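Local coordinates for protein lysozyme, putative (Bacillus anthracis, PDB 2WAG) that probably hydrolyses the glycan strands of bacterial cell-wall peptidoglycan, as a family 25 glycoside hydrolase (lysozyme), at residues A[142-147]-A[162-167]; A[182-187]-A[200-205]. All coordinates share one frame; numbering follows the deposited sequence.

Interaction 1. Residues A[142-147]-A[162-167]; sequences ILYATQ and DIWIRS. With SO4 (sulfate ion), chain F.
Leu143 O takes the backbone hydrogen of Trp164 at 2.8 Å from N, and the same oxygen is met by Ile163 CA in a CA-H...O contact. Leu143 N, on the same residue, donates to Asp162 O. Ala145 N to Trp164 O and Arg166 N to Ala145 O complete the parallel ladder. Tyr144 and Trp164 form an edge-to-face pair with planes 79° apart. Tyr144 CD1 sits 3.4 Å above the indole plane, over its centre. They are directly paired and leave on the same face of the sheet, each with CG anti to the backbone N. Ile142 CG2 touches Trp164 CB at 3.8 Å. Tyr144 OH lies 3.4 Å from Arg166 CB and is hydrogen-bonded to Gln184. A water joins Tyr144 OH to Arg166 NH1. Thr146 CG2 lies over one face of the Arg166 guanidinium, offset toward the rim. Arg166 NH2 holds a sulfate, probably from the crystallisation liquor, at O1 (2.9 Å, N-H...O 167°), and NE reaches its O3. The two strands belong to a beta-alpha-beta unit of the TIM-barrel clan. Thr146 is the N-cap of the connecting helix 147-154, which packs through Tyr150 on Ala145 and Ile163. Strand 103-106 flanks 142-145, and strand 182-186 flanks 162-166.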
loop_
_atom_site.group_PDB
_atom_site.type_symbol
_atom_site.label_atom_id
_atom_site.label_comp_id
_atom_site.label_asym_id
_atom_site.label_seq_id
_atom_site.Cartn_x
_atom_site.Cartn_y
_atom_site.Cartn_z
ATOM N N ILE A 142 0.321 -22.636 -2.967
ATOM C CA ILE A 142 0.117 -21.600 -1.960
ATOM C C ILE A 142 -0.876 -20.563 -2.476
ATOM O O ILE A 142 -0.749 -20.116 -3.614
ATOM C CB ILE A 142 1.467 -20.888 -1.677
ATOM C CG1 ILE A 142 2.514 -21.864 -1.108
ATOM C CG2 ILE A 142 1.258 -19.730 -0.708
ATOM C CD1 ILE A 142 3.923 -21.374 -1.326
ATOM N N LEU A 143 -1.845 -20.187 -1.638
ATOM C CA LEU A 143 -2.735 -19.074 -1.959
ATOM C C LEU A 143 -2.351 -17.869 -1.114
ATOM O O LEU A 143 -2.348 -17.970 0.121
ATOM C CB LEU A 143 -4.195 -19.428 -1.676
ATOM C CG LEU A 143 -4.733 -20.642 -2.441
ATOM C CD1 LEU A 143 -6.156 -20.948 -2.014
ATOM C CD2 LEU A 143 -4.657 -20.426 -3.971
ATOM N N TYR A 144 -2.016 -16.758 -1.779
ATOM C CA TYR A 144 -1.841 -15.482 -1.090
ATOM C C TYR A 144 -3.159 -14.748 -1.148
ATOM O O TYR A 144 -3.813 -14.723 -2.201
ATOM C CB TYR A 144 -0.783 -14.646 -1.799
ATOM C CG TYR A 144 -0.739 -13.204 -1.320
ATOM C CD1 TYR A 144 0.102 -12.806 -0.276
ATOM C CD2 TYR A 144 -1.550 -12.235 -1.928
ATOM C CE1 TYR A 144 0.137 -11.470 0.141
ATOM C CE2 TYR A 144 -1.539 -10.909 -1.505
ATOM C CZ TYR A 144 -0.681 -10.527 -0.488
ATOM O OH TYR A 144 -0.645 -9.199 -0.118
ATOM N N ALA A 145 -3.514 -14.131 -0.067
ATOM C CA ALA A 145 -4.719 -13.299 -0.022
ATOM C C ALA A 145 -4.594 -12.153 0.953
ATOM O O ALA A 145 -3.895 -12.271 1.898
ATOM C CB ALA A 145 -5.942 -14.138 0.354
ATOM N N THR A 146 -5.335 -11.092 0.669
ATOM C CA THR A 146 -5.579 -10.058 1.668
ATOM C C THR A 146 -6.684 -10.544 2.623
ATOM O O THR A 146 -7.409 -11.519 2.335
ATOM C CB THR A 146 -6.046 -8.780 0.979
ATOM O OG1 THR A 146 -7.226 -9.101 0.230
ATOM C CG2 THR A 146 -4.950 -8.214 0.062
ATOM N N GLN A 147 -6.842 -9.871 3.757
ATOM C CA GLN A 147 -7.886 -10.228 4.704
ATOM C C GLN A 147 -9.270 -10.245 4.055
ATOM O O GLN A 147 -10.044 -11.181 4.253
ATOM C CB GLN A 147 -7.862 -9.267 5.903
ATOM C CG GLN A 147 -8.818 -9.649 7.040
ATOM C CD GLN A 147 -8.978 -8.539 8.074
ATOM O OE1 GLN A 147 -9.105 -7.363 7.729
ATOM N NE2 GLN A 147 -8.984 -8.911 9.342
ATOM N N ASP A 162 -1.659 -24.216 1.015
ATOM C CA ASP A 162 -1.143 -23.450 2.165
ATOM C C ASP A 162 -1.497 -21.972 1.980
ATOM O O ASP A 162 -1.676 -21.513 0.845
ATOM C CB ASP A 162 0.386 -23.573 2.236
ATOM C CG ASP A 162 0.847 -24.896 2.851
ATOM O OD1 ASP A 162 0.019 -25.574 3.486
ATOM O OD2 ASP A 162 2.041 -25.205 2.732
ATOM N N ILE A 163 -1.618 -21.251 3.089
ATOM C CA ILE A 163 -2.062 -19.857 3.063
ATOM C C ILE A 163 -0.923 -18.888 3.349
ATOM O O ILE A 163 -0.142 -19.067 4.294
ATOM C CB ILE A 163 -3.210 -19.604 4.077
ATOM C CG1 ILE A 163 -4.369 -20.602 3.867
ATOM C CG2 ILE A 163 -3.680 -18.136 4.004
ATOM C CD1 ILE A 163 -4.945 -20.578 2.456
ATOM N N TRP A 164 -0.845 -17.874 2.495
ATOM C CA TRP A 164 0.072 -16.765 2.679
ATOM C C TRP A 164 -0.819 -15.538 2.902
ATOM O O TRP A 164 -1.543 -15.122 1.992
ATOM C CB TRP A 164 0.963 -16.647 1.440
ATOM C CG TRP A 164 1.916 -15.483 1.375
ATOM C CD1 TRP A 164 2.196 -14.539 2.338
ATOM C CD2 TRP A 164 2.708 -15.156 0.238
ATOM N NE1 TRP A 164 3.127 -13.637 1.841
ATOM C CE2 TRP A 164 3.440 -13.986 0.548
ATOM C CE3 TRP A 164 2.826 -15.715 -1.045
ATOM C CZ2 TRP A 164 4.297 -13.375 -0.379
ATOM C CZ3 TRP A 164 3.667 -15.131 -1.954
ATOM C CH2 TRP A 164 4.387 -13.956 -1.632
ATOM N N ILE A 165 -0.829 -14.990 4.119
ATOM C CA ILE A 165 -1.773 -13.919 4.474
ATOM C C ILE A 165 -1.080 -12.561 4.560
ATOM O O ILE A 165 0.019 -12.445 5.125
ATOM C CB ILE A 165 -2.496 -14.254 5.816
ATOM C CG1 ILE A 165 -3.616 -13.250 6.117
ATOM C CG2 ILE A 165 -1.511 -14.363 6.993
ATOM C CD1 ILE A 165 -4.796 -13.271 5.127
ATOM N N ARG A 166 -1.717 -11.532 4.007
ATOM C CA ARG A 166 -1.235 -10.171 4.225
ATOM C C ARG A 166 -1.771 -9.650 5.552
ATOM O O ARG A 166 -2.978 -9.668 5.797
ATOM C CB ARG A 166 -1.684 -9.238 3.094
ATOM C CG ARG A 166 -1.010 -7.868 3.178
ATOM C CD ARG A 166 -1.538 -6.858 2.161
ATOM N NE ARG A 166 -2.774 -6.243 2.642
ATOM C CZ ARG A 166 -3.563 -5.453 1.914
ATOM N NH1 ARG A 166 -3.269 -5.171 0.645
ATOM N NH2 ARG A 166 -4.656 -4.942 2.464
ATOM N N SER A 167 -0.862 -9.170 6.394
ATOM C CA SER A 167 -1.258 -8.511 7.635
ATOM C C SER A 167 -0.222 -7.448 7.999
ATOM O O SER A 167 0.736 -7.733 8.733
ATOM C CB SER A 167 -1.413 -9.541 8.749
ATOM O OG SER A 167 -1.959 -8.959 9.923
HETATM S S SO4 F . -3.772 -5.248 6.279
HETATM O O1 SO4 F . -4.895 -5.454 5.340
HETATM O O2 SO4 F . -4.290 -5.908 7.445
HETATM O O3 SO4 F . -2.647 -5.886 5.717
HETATM O O4 SO4 F . -3.785 -3.817 6.375
HETATM O O HOH W 1 -1.763 -6.921 -1.341
HETATM O O HOH W 2 -4.848 -8.023 4.402
#

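Interaction 2. Residues A[182-187]-A[200-205]; sequences FWQYTN and YIDLNV. With SO4 (sulfate ion), chain D; SO4 (sulfate ion), chain C.
The Tyr185 ring has Leu203 O over one face, and Tyr185 CD2 is 3.4 Å from that oxygen. At the ring edge, in plane, lies O4 of a sulfate, which takes the hydrogen of Tyr185 OH at 2.7 Å. Leu203 CB packs on Tyr185 CZ and OH, and Val205 CG1 touches CE2. Tyr185 CG lies between the backbone N and the carbonyl carbon (chi1 65°). The ring crosses Leu203 obliquely. Tyr185 CB lies over one face of the Trp183 indole, offset toward the rim. Val205 CG2 meets Trp183 CE3 at 3.5 Å, the two side chains lying side by side. The Tyr200 ring has Asn187 ND2 at its edge, in plane. Both residues bind another sulfate: Tyr200 OH donates to O3, and Asn187 ND2 to O4, with a weak second bond to O2. Tyr200 also meets Gln25 and Tyr200 of the second subunit.

The backbones pair antiparallel. Trp183 and Val205 exchange two hydrogen bonds. Tyr185 N then donates to Leu203 O, while Leu203 N donates to Thr186 O. Tyr185 and Thr186 thus both face Leu203 in a classic beta bulge. Thr186 CG2 packs on Leu203 CB at 3.7 Å.

On the other face, Gln184 and Asn204 run side by side with amide planes 47° apart. Asn204 OD1 comes within 3.1 Å of Gln184 CB, but its hydrogen-bond partner is Trp164 NE1. Gln184 NE2 and Asn204 ND2 both donate to Asp20 OD1. Gln184 OE1 bonds mainly to the Tyr144 hydroxyl, and weakly to a water held by Asp202 OD2.

Strand 162-166 pairs in parallel with 182-186. Strand 202-206 runs antiparallel to both its neighbours, 182-186 and 17-21, and closes the curled sheet, consistent with a modified TIM-like barrel. Val19 of 17-21 touches Leu203.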
loop_
_atom_site.group_PDB
_atom_site.type_symbol
_atom_site.label_atom_id
_atom_site.label_comp_id
_atom_site.label_asym_id
_atom_site.label_seq_id
_atom_site.Cartn_x
_atom_site.Cartn_y
_atom_site.Cartn_z
ATOM N N PHE A 182 2.833 -18.490 5.330
ATOM C CA PHE A 182 3.609 -17.263 5.168
ATOM C C PHE A 182 2.769 -16.082 5.608
ATOM O O PHE A 182 1.529 -16.106 5.527
ATOM C CB PHE A 182 4.037 -17.046 3.706
ATOM C CG PHE A 182 4.988 -18.096 3.175
ATOM C CD1 PHE A 182 6.375 -17.916 3.235
ATOM C CD2 PHE A 182 4.492 -19.257 2.570
ATOM C CE1 PHE A 182 7.246 -18.869 2.703
ATOM C CE2 PHE A 182 5.351 -20.229 2.076
ATOM C CZ PHE A 182 6.726 -20.043 2.130
ATOM N N TRP A 183 3.462 -15.033 6.052
ATOM C CA TRP A 183 2.816 -13.793 6.516
ATOM C C TRP A 183 3.543 -12.607 5.885
ATOM O O TRP A 183 4.743 -12.440 6.089
ATOM C CB TRP A 183 2.920 -13.735 8.054
ATOM C CG TRP A 183 2.675 -12.398 8.701
ATOM C CD1 TRP A 183 1.888 -11.375 8.245
ATOM C CD2 TRP A 183 3.215 -11.965 9.959
ATOM N NE1 TRP A 183 1.944 -10.306 9.127
ATOM C CE2 TRP A 183 2.738 -10.656 10.193
ATOM C CE3 TRP A 183 4.039 -12.572 10.925
ATOM C CZ2 TRP A 183 3.071 -9.932 11.344
ATOM C CZ3 TRP A 183 4.367 -11.848 12.076
ATOM C CH2 TRP A 183 3.881 -10.542 12.264
ATOM N N GLN A 184 2.819 -11.815 5.091
ATOM C CA GLN A 184 3.358 -10.557 4.551
ATOM C C GLN A 184 3.121 -9.475 5.584
ATOM O O GLN A 184 1.963 -9.118 5.884
ATOM C CB GLN A 184 2.667 -10.191 3.242
ATOM C CG GLN A 184 3.242 -8.976 2.555
ATOM C CD GLN A 184 2.587 -8.816 1.236
ATOM O OE1 GLN A 184 1.528 -8.229 1.154
ATOM N NE2 GLN A 184 3.155 -9.420 0.213
ATOM N N TYR A 185 4.212 -8.956 6.151
ATOM C CA TYR A 185 4.092 -8.041 7.291
ATOM C C TYR A 185 4.336 -6.570 6.968
ATOM O O TYR A 185 4.019 -5.696 7.790
ATOM C CB TYR A 185 4.970 -8.505 8.454
ATOM C CG TYR A 185 6.453 -8.475 8.201
ATOM C CD1 TYR A 185 7.201 -7.326 8.487
ATOM C CD2 TYR A 185 7.110 -9.572 7.676
ATOM C CE1 TYR A 185 8.565 -7.289 8.279
ATOM C CE2 TYR A 185 8.473 -9.559 7.464
ATOM C CZ TYR A 185 9.202 -8.421 7.761
ATOM O OH TYR A 185 10.571 -8.451 7.549
ATOM N N THR A 186 4.860 -6.260 5.787
ATOM C CA THR A 186 5.025 -4.856 5.411
ATOM C C THR A 186 5.099 -4.726 3.907
ATOM O O THR A 186 5.503 -5.673 3.218
ATOM C CB THR A 186 6.294 -4.228 6.046
ATOM O OG1 THR A 186 6.329 -2.822 5.730
ATOM C CG2 THR A 186 7.565 -4.881 5.541
ATOM N N ASN A 187 4.661 -3.567 3.417
ATOM C CA ASN A 187 4.782 -3.164 2.011
ATOM C C ASN A 187 5.990 -2.285 1.767
ATOM O O ASN A 187 6.342 -2.003 0.621
ATOM C CB ASN A 187 3.556 -2.360 1.566
ATOM C CG ASN A 187 3.394 -1.075 2.342
ATOM O OD1 ASN A 187 3.340 -1.097 3.582
ATOM N ND2 ASN A 187 3.308 0.063 1.625
ATOM N N TYR A 200 9.856 0.507 -1.490
ATOM C CA TYR A 200 8.541 -0.176 -1.578
ATOM C C TYR A 200 8.786 -1.566 -2.090
ATOM O O TYR A 200 8.911 -1.762 -3.305
ATOM C CB TYR A 200 7.521 0.587 -2.443
ATOM C CG TYR A 200 7.033 1.827 -1.727
ATOM C CD1 TYR A 200 6.007 1.757 -0.790
ATOM C CD2 TYR A 200 7.600 3.065 -1.985
ATOM C CE1 TYR A 200 5.575 2.914 -0.110
ATOM C CE2 TYR A 200 7.169 4.200 -1.325
ATOM C CZ TYR A 200 6.164 4.130 -0.403
ATOM O OH TYR A 200 5.752 5.277 0.249
ATOM N N ILE A 201 9.025 -2.470 -1.143
ATOM C CA ILE A 201 9.185 -3.877 -1.405
ATOM C C ILE A 201 8.545 -4.632 -0.250
ATOM O O ILE A 201 8.711 -4.290 0.926
ATOM C CB ILE A 201 10.655 -4.241 -1.511
ATOM C CG1 ILE A 201 10.819 -5.699 -1.965
ATOM C CG2 ILE A 201 11.371 -3.901 -0.195
ATOM C CD1 ILE A 201 12.231 -6.012 -2.356
ATOM N N ASP A 202 7.762 -5.638 -0.596
ATOM C CA ASP A 202 7.052 -6.448 0.374
ATOM C C ASP A 202 7.975 -7.419 1.111
ATOM O O ASP A 202 8.759 -8.134 0.474
ATOM C CB ASP A 202 6.042 -7.336 -0.365
ATOM C CG ASP A 202 4.894 -6.556 -1.007
ATOM O OD1 ASP A 202 4.578 -5.423 -0.574
ATOM O OD2 ASP A 202 4.278 -7.119 -1.952
ATOM N N LEU A 203 7.824 -7.454 2.419
ATOM C CA LEU A 203 8.557 -8.418 3.246
ATOM C C LEU A 203 7.641 -9.369 3.953
ATOM O O LEU A 203 6.560 -9.053 4.321
ATOM C CB LEU A 203 9.507 -7.746 4.261
ATOM C CG LEU A 203 10.484 -6.688 3.689
ATOM C CD1 LEU A 203 11.335 -6.166 4.857
ATOM C CD2 LEU A 203 11.335 -7.222 2.623
ATOM N N ASN A 204 8.175 -10.570 4.113
ATOM C CA ASN A 204 7.390 -11.690 4.555
ATOM C C ASN A 204 8.130 -12.596 5.518
ATOM O O ASN A 204 9.272 -12.605 5.494
ATOM C CB ASN A 204 7.035 -12.578 3.335
ATOM C CG ASN A 204 6.322 -11.830 2.209
ATOM O OD1 ASN A 204 5.201 -11.670 2.213
ATOM N ND2 ASN A 204 7.083 -11.377 1.289
ATOM N N VAL A 205 7.426 -13.351 6.344
ATOM C CA VAL A 205 8.083 -14.453 7.059
ATOM C C VAL A 205 7.379 -15.786 6.784
ATOM O O VAL A 205 6.176 -15.832 6.520
ATOM C CB VAL A 205 8.165 -14.245 8.602
ATOM C CG1 VAL A 205 9.149 -13.137 8.910
ATOM C CG2 VAL A 205 6.785 -13.984 9.222
HETATM S S SO4 D . 11.861 -6.433 10.230
HETATM O O1 SO4 D . 10.720 -6.932 11.009
HETATM O O2 SO4 D . 12.970 -7.405 10.391
HETATM O O3 SO4 D . 12.336 -5.162 10.808
HETATM O O4 SO4 D . 11.721 -6.321 8.762
HETATM S S SO4 C . 3.394 3.885 3.005
HETATM O O1 SO4 C . 2.882 4.347 4.285
HETATM O O2 SO4 C . 4.374 2.791 3.185
HETATM O O3 SO4 C . 4.217 4.840 2.268
HETATM O O4 SO4 C . 2.435 3.031 2.272
HETATM O O HOH W 3 1.193 -6.771 -1.795
#

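In the fold
Interactions 1 and 2 are both largely buried and belong to one curled sheet. The two contacts are separate strand pairings, joined by the parallel pairing of 162-166 with 182-186. Interaction 1 is parallel and regular, closed by a helical crossover. Interaction 2 is antiparallel, bulged, and joined by a connection without helix or strand. The contacts meet directly: Tyr144 reaches Gln184, and Ser167 O is 2.9 Å from Trp183 NE1, a probable hydrogen bond. Interaction 1 puts an aromatic pair on the face shared with Gln184 and Asn204, where interaction 2 is polar. Each contact ends at exposed residues beside sulfate, Arg166 in one and Asn187 in the other.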